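Local coordinates for protein nucleoporin NUP159 (Saccharomyces cerevisiae, PDB 1XIP) that is a component of the nuclear pore complex and, through this N-terminal beta-propeller, functions in mRNA export by tethering the helicase Dbp5 to the pore, at residues 101-105 and 106-110; 133-136 and 137-140; 200-204 and 205-209; 251-255 and 256-260. All coordinates share one frame; numbering follows the deposited sequence.

In the fold
All four contacts are local and belong to the N-terminal beta-propeller. Contacts 1, 2 and 4 each close a beta hairpin, in three different sheets; contact 3 turns from a strand end into a short helix. Contact 1 is the most thoroughly buried; contact 2 is partly buried, and contacts 3 and 4 lie farther out, with several exposed residues. Contacts 1 and 2 meet through Leu108 and Leu139; contacts 3 and 4 pack together, Phe200 and Pro203 against Ile251, Ala258 and Phe260. A threonine hydroxyl, an asparagine amide and serine hydroxyls reinforce hairpins 1, 2 and 4 respectively; contact 3 instead relies on leucine-proline packing and a backbone carbonyl that takes two N-H groups, with glutamates on its exposed side.

Contact 1 (101-105 and 106-110); sequences LVSTR and NALYS
Thr104 and Tyr109 meet diagonally across the hairpin, and the threonine is the side chain to trace. Its CB sits 4.0 Å from Asn106 N, and there the side chain forks. OG1, placed between the backbone N and the carbonyl carbon (chi1 67°), turns in over the reversal and accepts two backbone N-H groups, Asn106 N at 3.1 Å and Ala107 N at 3.2 Å from OG1. The first of these makes an ST turn. CG2 goes the other way and meets the edge of the tyrosine ring, with 4.0 Å between Thr104 CG2 and Tyr109 CE2. Strands 99-104 and 107-112 are the two middle strands of a four-stranded antiparallel blade of the propeller. Val102 and Tyr109 form their hydrogen-bonded pair: Val102 N gives a straight bond to Tyr109 O (2.8 Å, 169° at the hydrogen), and Tyr109 N returns one to Val102 O. Thr104 N adds another, 2.9 Å to Ala107 O. On the Leu101 and Leu108 face, Leu108 CD2 lies 3.4 Å from Val102 O and also touches Leu101 CB. The Tyr109 ring also meets that of Phe119, from the next strand of the blade, with the planes about 20° apart.

Contact 2 (133-136 and 137-140); sequences KNVN and NTLV
A beta hairpin joins strands 129-134 and 138-143, the first two strands of a four-stranded antiparallel blade of the propeller, and residues 135-137 form its short loop. Where the strands run side by side, Lys133 and Val140 are a hydrogen-bonded pair: Lys133 N reaches Val140 O at 2.9 Å, and Val140 N reaches Lys133 O at 2.7 Å. At the mouth of the loop, Val135 N donates to Thr138 O at 3.0 Å, with 167° at the hydrogen. That carbonyl has a second donor, the side chain of Asn134. With CG held anti to the backbone N (chi1 170°), the Asn134 amide folds back over the loop, and its ND2 lies 3.0 Å from Thr138 O, well above the carbonyl plane. The same nitrogen gives a second bond, to Asn136 O at 3.3 Å, again from above that carbonyl's plane, though Asn136 O itself lies close to the plane of the Asn134 amide. One NH2 group thus ties the tip of the loop and the start of the returning strand to Asn134. With a leucine here the amide donor is gone, Thr138 O keeps Val135 N, and the loop around Asn136 O would probably be held less firmly. From the loop, Asn137 OD1 bonds to His96 NE2 in the neighbouring blade, and Trp189 touches both Val135 and Thr138. These two side chains lie alongside each other, pointing the same way, and Val135 CG1 comes within 3.3 Å of Thr138 OG1 while also touching Val140 CG2 at 4.3 Å.

Contact 3 (200-204 and 205-209); sequences FSLPS and ELEEL
Leu206 reaches back onto Leu202 and Pro203, and this is the close-packed side of the contact. The two leucines cross at about a right angle, with Leu202 CG 3.9 Å from Leu206 CB. Next to them the flank of the proline ring lies against the end of Leu206, where Pro203 CD and Leu206 CD1 are 3.8 Å apart. With an alanine in place of Pro203 the CG and CD surface is gone, and the end of Leu206 would probably lose part of its packing and be freer to turn. Here the chain leaves strand 193-200 of one propeller blade and enters the weakly bonded turn of helix 204-207. Pro203 O starts that turn by accepting two N-H groups: Leu206 N at 2.8 Å, from above the carbonyl plane, and Glu207 N at 3.1 Å. Leu5 of strand 4-5 also packs on Pro203 and Leu206. The other side is open: Ser204, Glu205, Glu207 and Glu208 are exposed, and the bonds from Glu207 N and Glu208 N to Ser204 O are weak. Glu207, bent at chi2, swings its carboxylate back until OE1 lies 3.4 Å from Leu202 CB; its other oxygen forms a long, weak ion pair with Arg182.

Contact 4 (251-255 and 256-260); sequences IKHID and GSASF
Ile251 lies over one face of the Phe260 ring, the two side chains running together in the same direction. Its CG1 sits almost on the ring normal, 3.6 Å from the Phe260 centroid, a CH-pi contact; CG1 reaches that spot by standing anti to the carbonyl carbon (chi1 -63°). The other branch, Ile251 CG2, touches Ala258 CB at 3.7 Å. Lys252 next pairs with Ser259. Lys252 O takes both Ser259 N at 2.9 Å and Ser259 OG at 3.1 Å, the two donors arriving from opposite faces of the carbonyl plane, while Lys252 N bonds to Ser259 O. His253 lays its ring alongside the returning chain, with Ala258 N at its edge, 3.6 Å from His253 CD2; elsewhere the ring stacks on Phe198. At Ile254 the backbone bonds to Ser257 weaken, but Ser257 OG reaches Ile254 O at 3.0 Å, nearly head-on to the carbonyl. Asp255 and Gly256, both with positive phi, make the reversal between strands 246-254 and 257-263 of the propeller. The chemistry is thus split by face: apolar and aromatic packing joins the strands on the face of Ile251, Ala258 and Phe260, and on the other, two serine hydroxyls add their own bonds to the ladder, one of them where the backbone bonding is weak.

Contact 1 (101-105 and 106-110)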
loop_
_atom_site.group_PDB
_atom_site.type_symbol
_atom_site.label_atom_id
_atom_site.label_comp_id
_atom_site.label_asym_id
_atom_site.label_seq_id
_atom_site.Cartn_x
_atom_site.Cartn_y
_atom_site.Cartn_z
ATOM N N LEU A 101 -6.865 13.049 7.350
ATOM C CA LEU A 101 -6.975 12.100 8.424
ATOM C C LEU A 101 -5.607 11.555 8.744
ATOM O O LEU A 101 -4.820 11.304 7.854
ATOM C CB LEU A 101 -7.970 10.987 8.100
ATOM C CG LEU A 101 -9.380 11.470 7.724
ATOM C CD1 LEU A 101 -10.272 10.312 7.409
ATOM C CD2 LEU A 101 -9.979 12.324 8.828
ATOM N N VAL A 102 -5.313 11.436 10.037
ATOM C CA VAL A 102 -4.079 10.847 10.507
ATOM C C VAL A 102 -4.440 9.790 11.536
ATOM O O VAL A 102 -5.188 10.048 12.465
ATOM C CB VAL A 102 -3.173 11.883 11.143
ATOM C CG1 VAL A 102 -1.983 11.200 11.848
ATOM C CG2 VAL A 102 -2.676 12.899 10.094
ATOM N N SER A 103 -3.896 8.599 11.370
ATOM C CA SER A 103 -4.171 7.540 12.301
ATOM C C SER A 103 -2.892 6.951 12.841
ATOM O O SER A 103 -1.954 6.674 12.086
ATOM C CB SER A 103 -4.974 6.461 11.618
ATOM O OG SER A 103 -5.546 5.606 12.570
ATOM N N THR A 104 -2.839 6.798 14.158
ATOM C CA THR A 104 -1.863 5.907 14.785
ATOM C C THR A 104 -2.510 4.530 14.952
ATOM O O THR A 104 -3.606 4.275 14.444
ATOM C CB THR A 104 -1.405 6.438 16.187
ATOM O OG1 THR A 104 -2.509 6.392 17.108
ATOM C CG2 THR A 104 -0.995 7.916 16.147
ATOM N N ARG A 105 -1.846 3.658 15.694
ATOM C CA ARG A 105 -2.401 2.358 16.009
ATOM C C ARG A 105 -3.600 2.479 16.962
ATOM O O ARG A 105 -4.508 1.625 16.949
ATOM C CB ARG A 105 -1.316 1.455 16.598
ATOM C CG ARG A 105 -0.623 0.569 15.558
ATOM C CD ARG A 105 0.847 0.279 15.831
ATOM N NE ARG A 105 1.093 -0.847 16.758
ATOM C CZ ARG A 105 0.500 -2.066 16.709
ATOM N NH1 ARG A 105 -0.434 -2.353 15.792
ATOM N NH2 ARG A 105 0.831 -2.998 17.595
ATOM N N ASN A 106 -3.621 3.550 17.761
ATOM C CA ASN A 106 -4.567 3.652 18.874
ATOM C C ASN A 106 -5.681 4.681 18.736
ATOM O O ASN A 106 -6.695 4.592 19.453
ATOM C CB ASN A 106 -3.812 3.857 20.179
ATOM C CG ASN A 106 -2.792 2.773 20.416
ATOM O OD1 ASN A 106 -3.137 1.651 20.778
ATOM N ND2 ASN A 106 -1.515 3.087 20.155
ATOM N N ALA A 107 -5.507 5.628 17.811
ATOM C CA ALA A 107 -6.475 6.701 17.601
ATOM C C ALA A 107 -6.421 7.305 16.199
ATOM O O ALA A 107 -5.404 7.232 15.526
ATOM C CB ALA A 107 -6.290 7.798 18.666
ATOM N N LEU A 108 -7.534 7.908 15.784
ATOM C CA LEU A 108 -7.680 8.581 14.494
ATOM C C LEU A 108 -7.798 10.085 14.726
ATOM O O LEU A 108 -8.471 10.512 15.673
ATOM C CB LEU A 108 -8.961 8.086 13.829
ATOM C CG LEU A 108 -9.204 8.051 12.312
ATOM C CD1 LEU A 108 -10.632 8.532 12.002
ATOM C CD2 LEU A 108 -8.191 8.817 11.482
ATOM N N TYR A 109 -7.172 10.892 13.867
ATOM C CA TYR A 109 -7.153 12.354 14.048
ATOM C C TYR A 109 -7.506 13.072 12.777
ATOM O O TYR A 109 -7.256 12.562 11.683
ATOM C CB TYR A 109 -5.774 12.851 14.515
ATOM C CG TYR A 109 -5.300 12.209 15.776
ATOM C CD1 TYR A 109 -5.809 12.607 17.015
ATOM C CD2 TYR A 109 -4.355 11.180 15.744
ATOM C CE1 TYR A 109 -5.392 12.003 18.190
ATOM C CE2 TYR A 109 -3.923 10.571 16.920
ATOM C CZ TYR A 109 -4.452 10.990 18.135
ATOM O OH TYR A 109 -4.042 10.400 19.294
ATOM N N SER A 110 -8.051 14.277 12.937
ATOM C CA SER A 110 -8.449 15.137 11.825
ATOM C C SER A 110 -7.760 16.490 11.886
ATOM O O SER A 110 -7.785 17.157 12.929
ATOM C CB SER A 110 -9.941 15.388 11.899
ATOM O OG SER A 110 -10.563 14.990 10.704
#

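Contact 2 (133-136 and 137-140)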
loop_
_atom_site.group_PDB
_atom_site.type_symbol
_atom_site.label_atom_id
_atom_site.label_comp_id
_atom_site.label_asym_id
_atom_site.label_seq_id
_atom_site.Cartn_x
_atom_site.Cartn_y
_atom_site.Cartn_z
ATOM N N LYS A 133 -8.239 1.648 5.332
ATOM C CA LYS A 133 -8.454 2.123 3.980
ATOM C C LYS A 133 -9.636 3.061 3.964
ATOM O O LYS A 133 -10.696 2.784 4.560
ATOM C CB LYS A 133 -8.726 0.967 3.029
ATOM C CG LYS A 133 -7.625 0.679 2.009
ATOM C CD LYS A 133 -7.499 1.753 0.900
ATOM C CE LYS A 133 -6.046 1.796 0.310
ATOM N NZ LYS A 133 -5.582 3.157 -0.208
ATOM N N ASN A 134 -9.456 4.179 3.277
ATOM C CA ASN A 134 -10.547 5.092 3.053
ATOM C C ASN A 134 -11.174 4.852 1.688
ATOM O O ASN A 134 -10.458 4.730 0.694
ATOM C CB ASN A 134 -10.060 6.522 3.169
ATOM C CG ASN A 134 -11.094 7.513 2.713
ATOM O OD1 ASN A 134 -10.803 8.386 1.904
ATOM N ND2 ASN A 134 -12.323 7.375 3.221
ATOM N N VAL A 135 -12.498 4.754 1.626
ATOM C CA VAL A 135 -13.117 4.557 0.309
ATOM C C VAL A 135 -13.932 5.758 -0.169
ATOM O O VAL A 135 -13.531 6.441 -1.136
ATOM C CB VAL A 135 -13.792 3.162 0.108
ATOM C CG1 VAL A 135 -14.575 2.728 1.327
ATOM C CG2 VAL A 135 -14.635 3.157 -1.148
ATOM N N ASN A 136 -15.033 6.075 0.496
ATOM C CA ASN A 136 -15.651 7.365 0.199
ATOM C C ASN A 136 -15.707 8.209 1.445
ATOM O O ASN A 136 -14.772 8.942 1.750
ATOM C CB ASN A 136 -17.038 7.189 -0.422
ATOM C CG ASN A 136 -16.973 6.648 -1.831
ATOM O OD1 ASN A 136 -16.397 7.274 -2.727
ATOM N ND2 ASN A 136 -17.545 5.468 -2.035
ATOM N N ASN A 137 -16.810 8.089 2.166
ATOM C CA ASN A 137 -16.966 8.711 3.465
ATOM C C ASN A 137 -16.840 7.674 4.551
ATOM O O ASN A 137 -17.420 7.813 5.632
ATOM C CB ASN A 137 -18.334 9.400 3.570
ATOM C CG ASN A 137 -18.492 10.508 2.574
ATOM O OD1 ASN A 137 -17.667 11.433 2.513
ATOM N ND2 ASN A 137 -19.534 10.417 1.756
ATOM N N THR A 138 -16.104 6.613 4.267
ATOM C CA THR A 138 -15.984 5.555 5.243
ATOM C C THR A 138 -14.546 5.055 5.359
ATOM O O THR A 138 -13.794 5.023 4.372
ATOM C CB THR A 138 -16.980 4.408 4.947
ATOM O OG1 THR A 138 -16.566 3.731 3.769
ATOM C CG2 THR A 138 -18.366 4.930 4.543
ATOM N N LEU A 139 -14.174 4.699 6.585
ATOM C CA LEU A 139 -12.869 4.144 6.889
ATOM C C LEU A 139 -13.020 2.708 7.210
ATOM O O LEU A 139 -13.720 2.372 8.150
ATOM C CB LEU A 139 -12.278 4.830 8.106
ATOM C CG LEU A 139 -11.134 5.797 7.833
ATOM C CD1 LEU A 139 -10.586 6.299 9.148
ATOM C CD2 LEU A 139 -10.061 5.112 7.041
ATOM N N VAL A 140 -12.368 1.850 6.434
ATOM C CA VAL A 140 -12.402 0.426 6.706
ATOM C C VAL A 140 -11.183 0.044 7.524
ATOM O O VAL A 140 -10.066 0.362 7.154
ATOM C CB VAL A 140 -12.489 -0.419 5.435
ATOM C CG1 VAL A 140 -12.674 -1.891 5.810
ATOM C CG2 VAL A 140 -13.642 0.045 4.559
#

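Contact 3 (200-204 and 205-209)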
loop_
_atom_site.group_PDB
_atom_site.type_symbol
_atom_site.label_atom_id
_atom_site.label_comp_id
_atom_site.label_asym_id
_atom_site.label_seq_id
_atom_site.Cartn_x
_atom_site.Cartn_y
_atom_site.Cartn_z
ATOM N N PHE A 200 -13.914 -18.638 -2.033
ATOM C CA PHE A 200 -13.108 -19.808 -2.379
ATOM C C PHE A 200 -12.000 -20.165 -1.388
ATOM O O PHE A 200 -11.571 -19.335 -0.592
ATOM C CB PHE A 200 -12.565 -19.716 -3.814
ATOM C CG PHE A 200 -11.749 -18.496 -4.084
ATOM C CD1 PHE A 200 -10.369 -18.551 -4.037
ATOM C CD2 PHE A 200 -12.363 -17.291 -4.416
ATOM C CE1 PHE A 200 -9.599 -17.415 -4.300
ATOM C CE2 PHE A 200 -11.608 -16.155 -4.678
ATOM C CZ PHE A 200 -10.219 -16.220 -4.625
ATOM N N SER A 201 -11.567 -21.423 -1.445
ATOM C CA SER A 201 -10.481 -21.937 -0.625
ATOM C C SER A 201 -9.218 -22.081 -1.461
ATOM O O SER A 201 -9.227 -21.833 -2.658
ATOM C CB SER A 201 -10.872 -23.290 -0.028
ATOM O OG SER A 201 -10.893 -23.221 1.384
ATOM N N LEU A 202 -8.133 -22.484 -0.820
ATOM C CA LEU A 202 -6.865 -22.720 -1.499
ATOM C C LEU A 202 -6.920 -23.982 -2.351
ATOM O O LEU A 202 -7.598 -24.955 -1.979
ATOM C CB LEU A 202 -5.750 -22.879 -0.465
ATOM C CG LEU A 202 -4.612 -21.881 -0.477
ATOM C CD1 LEU A 202 -5.173 -20.512 -0.267
ATOM C CD2 LEU A 202 -3.646 -22.238 0.619
ATOM N N PRO A 203 -6.195 -23.988 -3.475
ATOM C CA PRO A 203 -6.072 -25.192 -4.293
ATOM C C PRO A 203 -5.373 -26.287 -3.505
ATOM O O PRO A 203 -4.518 -25.996 -2.658
ATOM C CB PRO A 203 -5.188 -24.745 -5.455
ATOM C CG PRO A 203 -5.260 -23.326 -5.456
ATOM C CD PRO A 203 -5.427 -22.876 -4.044
ATOM N N SER A 204 -5.750 -27.532 -3.783
ATOM C CA SER A 204 -5.205 -28.706 -3.104
ATOM C C SER A 204 -3.685 -28.667 -2.963
ATOM O O SER A 204 -3.153 -28.880 -1.877
ATOM C CB SER A 204 -5.627 -29.958 -3.853
ATOM O OG SER A 204 -5.674 -31.057 -2.974
ATOM N N GLU A 205 -3.002 -28.360 -4.064
ATOM C CA GLU A 205 -1.542 -28.357 -4.104
ATOM C C GLU A 205 -0.934 -27.231 -3.288
ATOM O O GLU A 205 0.266 -27.236 -3.041
ATOM C CB GLU A 205 -1.039 -28.251 -5.539
ATOM C CG GLU A 205 -1.517 -29.358 -6.446
ATOM C CD GLU A 205 -2.710 -28.962 -7.289
ATOM O OE1 GLU A 205 -3.647 -28.293 -6.770
ATOM O OE2 GLU A 205 -2.715 -29.339 -8.484
ATOM N N LEU A 206 -1.759 -26.263 -2.885
ATOM C CA LEU A 206 -1.296 -25.138 -2.080
ATOM C C LEU A 206 -1.565 -25.349 -0.600
ATOM O O LEU A 206 -0.868 -24.785 0.237
ATOM C CB LEU A 206 -1.911 -23.821 -2.556
ATOM C CG LEU A 206 -1.578 -23.364 -3.979
ATOM C CD1 LEU A 206 -1.744 -21.867 -4.085
ATOM C CD2 LEU A 206 -0.161 -23.791 -4.410
ATOM N N GLU A 207 -2.571 -26.154 -0.275
ATOM C CA GLU A 207 -2.815 -26.525 1.117
ATOM C C GLU A 207 -1.661 -27.379 1.648
ATOM O O GLU A 207 -1.410 -27.428 2.859
ATOM C CB GLU A 207 -4.133 -27.278 1.252
ATOM C CG GLU A 207 -4.793 -27.105 2.611
ATOM C CD GLU A 207 -5.465 -25.756 2.750
ATOM O OE1 GLU A 207 -6.227 -25.381 1.831
ATOM O OE2 GLU A 207 -5.225 -25.064 3.768
ATOM N N GLU A 208 -0.972 -28.049 0.724
ATOM C CA GLU A 208 0.219 -28.846 1.024
ATOM C C GLU A 208 1.256 -28.029 1.830
ATOM O O GLU A 208 1.842 -28.547 2.780
ATOM C CB GLU A 208 0.819 -29.410 -0.286
ATOM C CG GLU A 208 2.068 -30.273 -0.126
ATOM C CD GLU A 208 1.944 -31.652 -0.769
ATOM O OE1 GLU A 208 1.392 -31.744 -1.898
ATOM O OE2 GLU A 208 2.418 -32.649 -0.145
ATOM N N LEU A 209 1.457 -26.758 1.456
ATOM C CA LEU A 209 2.298 -25.826 2.232
ATOM C C LEU A 209 1.666 -25.520 3.580
ATOM O O LEU A 209 0.575 -24.949 3.628
ATOM C CB LEU A 209 2.502 -24.507 1.483
ATOM C CG LEU A 209 2.870 -24.495 -0.000
ATOM C CD1 LEU A 209 2.365 -23.225 -0.654
ATOM C CD2 LEU A 209 4.365 -24.651 -0.201
#

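Contact 4 (251-255 and 256-260)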
loop_
_atom_site.group_PDB
_atom_site.type_symbol
_atom_site.label_atom_id
_atom_site.label_comp_id
_atom_site.label_asym_id
_atom_site.label_seq_id
_atom_site.Cartn_x
_atom_site.Cartn_y
_atom_site.Cartn_z
ATOM N N ILE A 251 -4.620 -14.610 -8.521
ATOM C CA ILE A 251 -5.846 -15.365 -8.586
ATOM C C ILE A 251 -6.773 -14.680 -9.576
ATOM O O ILE A 251 -7.171 -13.534 -9.359
ATOM C CB ILE A 251 -6.494 -15.441 -7.209
ATOM C CG1 ILE A 251 -5.582 -16.182 -6.234
ATOM C CG2 ILE A 251 -7.861 -16.123 -7.294
ATOM C CD1 ILE A 251 -5.608 -15.618 -4.810
ATOM N N LYS A 252 -7.077 -15.371 -10.680
ATOM C CA LYS A 252 -8.088 -14.921 -11.643
ATOM C C LYS A 252 -9.295 -15.787 -11.413
ATOM O O LYS A 252 -9.193 -17.019 -11.447
ATOM C CB LYS A 252 -7.607 -15.074 -13.092
ATOM C CG LYS A 252 -6.204 -14.503 -13.367
ATOM C CD LYS A 252 -5.987 -14.199 -14.858
ATOM C CE LYS A 252 -4.602 -13.580 -15.099
ATOM N NZ LYS A 252 -4.065 -13.777 -16.495
ATOM N N HIS A 253 -10.432 -15.149 -11.148
ATOM C CA HIS A 253 -11.667 -15.872 -10.884
ATOM C C HIS A 253 -12.613 -15.835 -12.080
ATOM O O HIS A 253 -13.300 -14.843 -12.305
ATOM C CB HIS A 253 -12.361 -15.324 -9.644
ATOM C CG HIS A 253 -13.666 -15.983 -9.352
ATOM N ND1 HIS A 253 -14.879 -15.361 -9.565
ATOM C CD2 HIS A 253 -13.954 -17.218 -8.874
ATOM C CE1 HIS A 253 -15.858 -16.182 -9.223
ATOM N NE2 HIS A 253 -15.324 -17.316 -8.801
ATOM N N ILE A 254 -12.636 -16.930 -12.841
ATOM C CA ILE A 254 -13.528 -17.080 -13.995
ATOM C C ILE A 254 -14.649 -18.050 -13.654
ATOM O O ILE A 254 -14.399 -19.244 -13.385
ATOM C CB ILE A 254 -12.752 -17.578 -15.271
ATOM C CG1 ILE A 254 -11.472 -16.757 -15.512
ATOM C CG2 ILE A 254 -13.654 -17.535 -16.504
ATOM C CD1 ILE A 254 -10.168 -17.596 -15.527
ATOM N N ASP A 255 -15.875 -17.517 -13.633
ATOM C CA ASP A 255 -17.117 -18.318 -13.573
ATOM C C ASP A 255 -17.200 -19.401 -12.468
ATOM O O ASP A 255 -17.267 -20.613 -12.765
ATOM C CB ASP A 255 -17.426 -18.938 -14.948
ATOM C CG ASP A 255 -18.919 -19.072 -15.203
ATOM O OD1 ASP A 255 -19.643 -18.055 -15.054
ATOM O OD2 ASP A 255 -19.454 -20.153 -15.552
ATOM N N GLY A 256 -17.214 -18.949 -11.209
ATOM C CA GLY A 256 -17.347 -19.831 -10.058
ATOM C C GLY A 256 -16.150 -20.730 -9.798
ATOM O O GLY A 256 -16.277 -21.730 -9.088
ATOM N N SER A 257 -14.996 -20.381 -10.377
ATOM C CA SER A 257 -13.741 -21.116 -10.135
ATOM C C SER A 257 -12.506 -20.223 -10.207
ATOM O O SER A 257 -12.205 -19.626 -11.253
ATOM C CB SER A 257 -13.594 -22.315 -11.094
ATOM O OG SER A 257 -13.386 -21.895 -12.436
ATOM N N ALA A 258 -11.792 -20.149 -9.091
ATOM C CA ALA A 258 -10.565 -19.372 -9.020
ATOM C C ALA A 258 -9.383 -20.196 -9.517
ATOM O O ALA A 258 -9.291 -21.385 -9.234
ATOM C CB ALA A 258 -10.328 -18.920 -7.599
ATOM N N SER A 259 -8.497 -19.576 -10.282
ATOM C CA SER A 259 -7.217 -20.188 -10.604
ATOM C C SER A 259 -6.092 -19.428 -9.902
ATOM O O SER A 259 -6.082 -18.202 -9.881
ATOM C CB SER A 259 -6.972 -20.228 -12.113
ATOM O OG SER A 259 -7.900 -19.429 -12.807
ATOM N N PHE A 260 -5.150 -20.157 -9.324
ATOM C CA PHE A 260 -3.998 -19.549 -8.713
ATOM C C PHE A 260 -2.818 -19.756 -9.636
ATOM O O PHE A 260 -2.751 -20.761 -10.330
ATOM C CB PHE A 260 -3.717 -20.210 -7.378
ATOM C CG PHE A 260 -4.725 -19.900 -6.314
ATOM C CD1 PHE A 260 -4.314 -19.378 -5.097
ATOM C CD2 PHE A 260 -6.067 -20.154 -6.507
ATOM C CE1 PHE A 260 -5.231 -19.100 -4.085
ATOM C CE2 PHE A 260 -6.992 -19.872 -5.509
ATOM C CZ PHE A 260 -6.567 -19.347 -4.291
#